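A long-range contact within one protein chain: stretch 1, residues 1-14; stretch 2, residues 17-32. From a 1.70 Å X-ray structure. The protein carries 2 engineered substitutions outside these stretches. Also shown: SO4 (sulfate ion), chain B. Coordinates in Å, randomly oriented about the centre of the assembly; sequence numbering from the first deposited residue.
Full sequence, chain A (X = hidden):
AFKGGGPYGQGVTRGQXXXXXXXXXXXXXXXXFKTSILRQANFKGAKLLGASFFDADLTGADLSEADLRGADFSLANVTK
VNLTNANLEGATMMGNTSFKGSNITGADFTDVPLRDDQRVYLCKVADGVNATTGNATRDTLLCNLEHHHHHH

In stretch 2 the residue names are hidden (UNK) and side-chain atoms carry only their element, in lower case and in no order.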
# COMPACT_ATOMS: atom_id res chain seq x y z
N ALA A 1 -6.85 17.62 -5.18
CA ALA A 1 -7.27 16.92 -6.45
C ALA A 1 -6.17 17.10 -7.48
O ALA A 1 -6.14 18.11 -8.22
CB ALA A 1 -8.61 17.46 -6.96
N PHE A 2 -5.27 16.11 -7.52
CA PHE A 2 -4.07 16.22 -8.32
C PHE A 2 -4.42 16.46 -9.78
O PHE A 2 -5.15 15.66 -10.39
CB PHE A 2 -3.16 14.99 -8.17
CG PHE A 2 -1.92 15.06 -9.01
CD1 PHE A 2 -0.92 16.00 -8.74
CD2 PHE A 2 -1.77 14.22 -10.11
CE1 PHE A 2 0.20 16.08 -9.56
CE2 PHE A 2 -0.63 14.28 -10.91
CZ PHE A 2 0.36 15.21 -10.64
N LYS A 3 -3.91 17.58 -10.33
CA LYS A 3 -4.19 18.00 -11.72
C LYS A 3 -5.69 18.02 -12.04
O LYS A 3 -6.10 17.66 -13.15
CB LYS A 3 -3.47 17.10 -12.74
CG LYS A 3 -1.97 17.32 -12.85
CD LYS A 3 -1.38 16.49 -14.00
CE LYS A 3 0.15 16.52 -14.01
NZ LYS A 3 0.75 17.90 -14.05
N GLY A 4 -6.50 18.43 -11.05
CA GLY A 4 -7.96 18.48 -11.21
C GLY A 4 -8.73 17.17 -11.17
O GLY A 4 -9.96 17.17 -11.25
N GLY A 5 -8.04 16.03 -11.09
CA GLY A 5 -8.73 14.75 -10.97
C GLY A 5 -8.46 13.59 -11.92
O GLY A 5 -8.54 12.43 -11.51
N GLY A 6 -8.17 13.83 -13.19
CA GLY A 6 -8.01 12.66 -14.10
C GLY A 6 -9.30 11.87 -14.38
O GLY A 6 -10.37 12.28 -13.93
N PRO A 7 -9.20 10.68 -15.03
CA PRO A 7 -8.13 9.67 -15.07
C PRO A 7 -6.77 10.18 -15.53
O PRO A 7 -6.68 11.19 -16.24
CB PRO A 7 -8.65 8.64 -16.09
CG PRO A 7 -9.58 9.43 -16.96
CD PRO A 7 -10.28 10.34 -15.98
N TYR A 8 -5.74 9.46 -15.11
CA TYR A 8 -4.38 9.84 -15.39
C TYR A 8 -3.76 8.83 -16.33
O TYR A 8 -3.73 7.61 -16.03
CB TYR A 8 -3.55 9.94 -14.10
CG TYR A 8 -4.15 10.81 -13.01
CD1 TYR A 8 -4.01 12.19 -13.06
CD2 TYR A 8 -4.84 10.25 -11.94
CE1 TYR A 8 -4.55 13.00 -12.08
CE2 TYR A 8 -5.37 11.05 -10.94
CZ TYR A 8 -5.23 12.44 -11.02
OH TYR A 8 -5.76 13.26 -10.04
N GLY A 9 -3.22 9.32 -17.44
CA GLY A 9 -2.40 8.49 -18.32
C GLY A 9 -1.24 7.89 -17.54
O GLY A 9 -0.80 8.48 -16.55
N GLN A 10 -0.71 6.76 -17.98
CA GLN A 10 0.36 6.08 -17.22
C GLN A 10 1.62 6.94 -17.18
O GLN A 10 2.39 6.91 -16.20
CB GLN A 10 0.65 4.70 -17.80
CG GLN A 10 -0.55 3.72 -17.75
CD GLN A 10 -0.93 3.30 -16.34
OE1 GLN A 10 -0.75 4.05 -15.37
NE2 GLN A 10 -1.45 2.08 -16.21
N GLY A 11 1.81 7.76 -18.23
CA GLY A 11 3.01 8.63 -18.31
C GLY A 11 3.04 9.74 -17.27
O GLY A 11 4.10 10.34 -16.99
N VAL A 12 1.88 9.99 -16.67
CA VAL A 12 1.71 11.02 -15.69
C VAL A 12 2.24 10.53 -14.33
O VAL A 12 2.74 11.32 -13.53
CB VAL A 12 0.22 11.40 -15.56
CG1 VAL A 12 -0.03 12.27 -14.34
CG2 VAL A 12 -0.31 12.03 -16.86
N THR A 13 2.15 9.22 -14.10
CA THR A 13 2.43 8.67 -12.79
C THR A 13 3.72 7.83 -12.73
O THR A 13 4.29 7.62 -11.65
CB THR A 13 1.20 7.87 -12.27
OG1 THR A 13 0.87 6.86 -13.23
CG2 THR A 13 -0.02 8.81 -12.06
N ARG A 14 4.20 7.35 -13.87
CA ARG A 14 5.34 6.44 -13.85
C ARG A 14 6.69 7.18 -13.85
O ARG A 14 6.92 8.04 -14.72
CB ARG A 14 5.23 5.41 -14.98
CG ARG A 14 5.58 5.96 -16.32
CD ARG A 14 5.26 5.02 -17.46
NE ARG A 14 5.19 5.78 -18.72
CZ ARG A 14 4.56 5.37 -19.82
NH1 ARG A 14 3.92 4.20 -19.84
NH2 ARG A 14 4.55 6.14 -20.91
N UNK A 17 8.33 12.43 -9.88
CA UNK A 17 8.37 12.92 -8.52
C UNK A 17 7.01 13.49 -8.17
O UNK A 17 6.65 14.57 -8.65
c UNK A 17 9.61 14.44 -6.89
c UNK A 17 9.47 13.98 -8.35
o UNK A 17 10.64 15.08 -6.56
o UNK A 17 8.73 14.13 -6.05
N UNK A 18 6.26 12.74 -7.36
CA UNK A 18 4.91 13.08 -6.98
C UNK A 18 4.82 13.21 -5.47
O UNK A 18 3.78 12.98 -4.86
c UNK A 18 3.86 11.83 -9.00
c UNK A 18 3.38 13.12 -9.65
c UNK A 18 2.93 10.66 -9.36
c UNK A 18 3.93 11.98 -7.48
N UNK A 19 5.92 13.62 -4.84
CA UNK A 19 5.89 13.84 -3.40
C UNK A 19 4.77 14.85 -3.04
O UNK A 19 4.55 15.84 -3.78
c UNK A 19 7.21 14.36 -2.86
o UNK A 19 8.33 13.64 -3.33
N UNK A 20 4.06 14.56 -1.96
CA UNK A 20 3.06 15.45 -1.38
C UNK A 20 1.82 15.63 -2.24
O UNK A 20 1.02 16.52 -1.96
N UNK A 21 1.65 14.80 -3.27
CA UNK A 21 0.50 14.96 -4.16
C UNK A 21 -0.75 14.30 -3.60
O UNK A 21 -0.67 13.29 -2.86
n UNK A 21 2.09 18.87 -7.34
c UNK A 21 1.88 16.73 -6.16
c UNK A 21 1.97 15.22 -6.29
c UNK A 21 2.63 17.46 -7.26
c UNK A 21 0.79 14.51 -5.59
N UNK A 22 -1.91 14.89 -3.91
CA UNK A 22 -3.16 14.41 -3.33
C UNK A 22 -3.97 13.58 -4.32
O UNK A 22 -4.54 14.10 -5.26
c UNK A 22 -3.97 15.57 -2.71
c UNK A 22 -5.13 15.09 -1.85
o UNK A 22 -5.59 13.93 -2.01
o UNK A 22 -5.61 15.88 -0.98
N UNK A 23 -3.97 12.27 -4.10
CA UNK A 23 -4.74 11.34 -4.89
C UNK A 23 -5.92 10.74 -4.10
O UNK A 23 -6.48 9.73 -4.51
c UNK A 23 -2.15 11.00 -8.71
c UNK A 23 -0.51 11.21 -6.94
c UNK A 23 -3.84 10.18 -5.34
c UNK A 23 -3.13 10.65 -7.73
c UNK A 23 -2.79 10.56 -6.37
c UNK A 23 -0.85 11.26 -8.31
c UNK A 23 -1.47 10.84 -5.98
N UNK A 24 -6.27 11.35 -2.98
CA UNK A 24 -7.26 10.76 -2.06
C UNK A 24 -8.60 10.53 -2.77
O UNK A 24 -9.06 11.39 -3.54
o UNK A 24 -7.77 12.95 -1.21
c UNK A 24 -7.43 11.64 -0.81
N UNK A 25 -9.19 9.36 -2.56
CA UNK A 25 -10.50 8.99 -3.15
C UNK A 25 -10.56 8.73 -4.65
O UNK A 25 -11.65 8.45 -5.21
N UNK A 26 -9.43 8.80 -5.32
CA UNK A 26 -9.42 8.69 -6.77
C UNK A 26 -9.43 7.27 -7.25
O UNK A 26 -8.94 6.36 -6.56
c UNK A 26 -8.30 10.90 -6.86
c UNK A 26 -8.25 9.45 -7.33
n UNK A 26 -6.78 11.22 -8.66
o UNK A 26 -7.24 12.96 -7.33
c UNK A 26 -7.40 11.78 -7.64
N UNK A 27 -9.98 7.08 -8.45
CA UNK A 27 -9.96 5.80 -9.11
C UNK A 27 -8.67 5.67 -9.86
O UNK A 27 -8.43 6.38 -10.85
c UNK A 27 -11.16 5.63 -10.05
o UNK A 27 -12.34 5.84 -9.30
c UNK A 27 -11.21 4.24 -10.63
N UNK A 28 -7.81 4.77 -9.36
CA UNK A 28 -6.49 4.53 -9.91
C UNK A 28 -6.22 3.03 -10.15
O UNK A 28 -5.14 2.52 -9.86
c UNK A 28 -5.62 6.62 -8.68
c UNK A 28 -4.91 7.00 -7.41
c UNK A 28 -5.41 5.13 -8.99
c UNK A 28 -5.16 7.44 -9.84
N UNK A 29 -7.21 2.35 -10.70
CA UNK A 29 -7.09 0.93 -10.95
C UNK A 29 -5.94 0.68 -11.91
O UNK A 29 -5.90 1.25 -13.00
c UNK A 29 -9.50 0.51 -10.39
c UNK A 29 -8.26 -0.99 -12.10
c UNK A 29 -8.43 0.40 -11.49
c UNK A 29 -10.95 0.11 -10.84
N UNK A 30 -4.98 -0.15 -11.51
CA UNK A 30 -3.86 -0.50 -12.37
C UNK A 30 -3.01 0.71 -12.83
O UNK A 30 -2.29 0.62 -13.80
n UNK A 30 -5.85 -4.87 -13.80
c UNK A 30 -4.80 -2.75 -13.05
n UNK A 30 -7.14 -6.77 -13.88
c UNK A 30 -4.31 -1.37 -13.56
c UNK A 30 -5.46 -3.51 -14.19
n UNK A 30 -7.72 -4.92 -15.15
c UNK A 30 -6.90 -5.52 -14.28
N UNK A 31 -3.09 1.79 -12.06
CA UNK A 31 -2.20 2.94 -12.25
C UNK A 31 -0.73 2.50 -12.07
O UNK A 31 -0.40 1.71 -11.14
c UNK A 31 -2.04 5.41 -11.73
c UNK A 31 -2.74 5.91 -12.98
c UNK A 31 -2.54 4.03 -11.26
n UNK A 31 -1.98 6.60 -13.86
o UNK A 31 -3.95 5.68 -13.16
N UNK A 32 0.14 3.02 -12.95
CA UNK A 32 1.56 2.67 -12.96
C UNK A 32 2.34 3.76 -12.18
O UNK A 32 2.59 4.83 -12.70
c UNK A 32 2.09 2.56 -14.40
o UNK A 32 4.01 1.71 -15.59
o UNK A 32 4.17 1.79 -13.40
c UNK A 32 3.51 1.99 -14.47
S SO4 B . -4.12 4.89 -19.81
O1 SO4 B . -2.75 5.21 -20.22
O2 SO4 B . -5.06 5.06 -20.91
O3 SO4 B . -4.53 5.84 -18.76
O4 SO4 B . -4.19 3.53 -19.33
O HOH W 1 -6.22 7.16 -13.41
O HOH W 2 3.11 2.25 -18.12

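Position 17 has two side-chain carbons, the second carrying two oxygens, and touches nothing on stretch 1: Asp17, whose OD1 accepts a hydrogen bond from the backbone N of position 19. Position 18 has four carbons forked at the second, a leucine; Leu18 CD2 lies 3.8 Å from Phe2 CZ, a branched apolar end suited to a buried place beside a ring. Position 19, one carbon then one oxygen, is Ser19, remote from stretch 1, which does not dictate its type. Position 20 has no side chain; it is Gly20, whose phi of 68° favours glycine in a type II turn.

Position 21 carries four carbons in a row ending in nitrogen: Lys21, whose CE packs 3.6 Å from Phe2 CE1, the methylene stem lying obliquely against the ring. Position 22 again has two carbons, the second carrying two oxygens: an aspartate, Asp22. Here the backbone makes the hydrogen bond, Phe2 N donating to Asp22 O at 3.1 Å, while Asp22 OD1 accepts one from the backbone N of position 24.

Position 23 shows one carbon and a six-carbon ring without oxygen, a phenylalanine. Phe23 CE1 is 3.5 Å from Phe2 CD2, the rings lying obliquely, and its edge meets the face of Tyr8. Position 24, one carbon and one oxygen, is Ser24, whose short hydroxyl lets OG join N in donating to Asp22 OD1. Position 25, with no side chain, is Gly25; its phi of 70° favours glycine in the second type II turn.

Position 26 has three carbons, the third bearing one oxygen and one nitrogen. The amide of this glutamine gives a weak hydrogen bond, Gln26 NE2 to Tyr8 OH, at 2.7 Å; that hydroxyl in turn donates to Phe2 O. Position 27, one carbon carrying an oxygen and a carbon, is the exposed Thr27; no side-chain contact with stretch 1 demands its type. Position 28, four carbons forked at the second, is Leu28, its CD2 3.5 Å from Tyr8 CD2 at the ring edge.

Position 29 has four carbons forked at the first, one arm two carbons long: Ile29, out of reach and likewise unconstrained by stretch 1. Position 30, three carbons, a nitrogen, then a carbon with two more nitrogens, is Arg30; its guanidinium lies clear of stretch 1, but Gln10 NE2 donates to Arg30 O at 2.9 Å. Position 31 repeats the three-carbon amide: Gln31 NE2 donates to Tyr8 O at 3.0 Å and Thr13 OG1 at 2.9 Å, using both amide hydrogens. Position 32, two carbons and two oxygens, is Asp32; Asp32 N donates to Gln10 OE1 at 2.8 Å, Thr13 OG1 donates to Asp32 O at 2.7 Å, and a water links Asp32 OD2 to Arg14 NH1.

The contact thus joins apolar packing of Phe2 and Tyr8 with Leu18, Phe23 and Leu28 to a polar end, where Gln10 bonds the backbone of Arg30 and Asp32, flanking Gln31, and Thr13 OG1 accepts from Gln31 while donating to Asp32.

Stretch 2, residues 17-32: DLSGKDFSGQTLIRQD
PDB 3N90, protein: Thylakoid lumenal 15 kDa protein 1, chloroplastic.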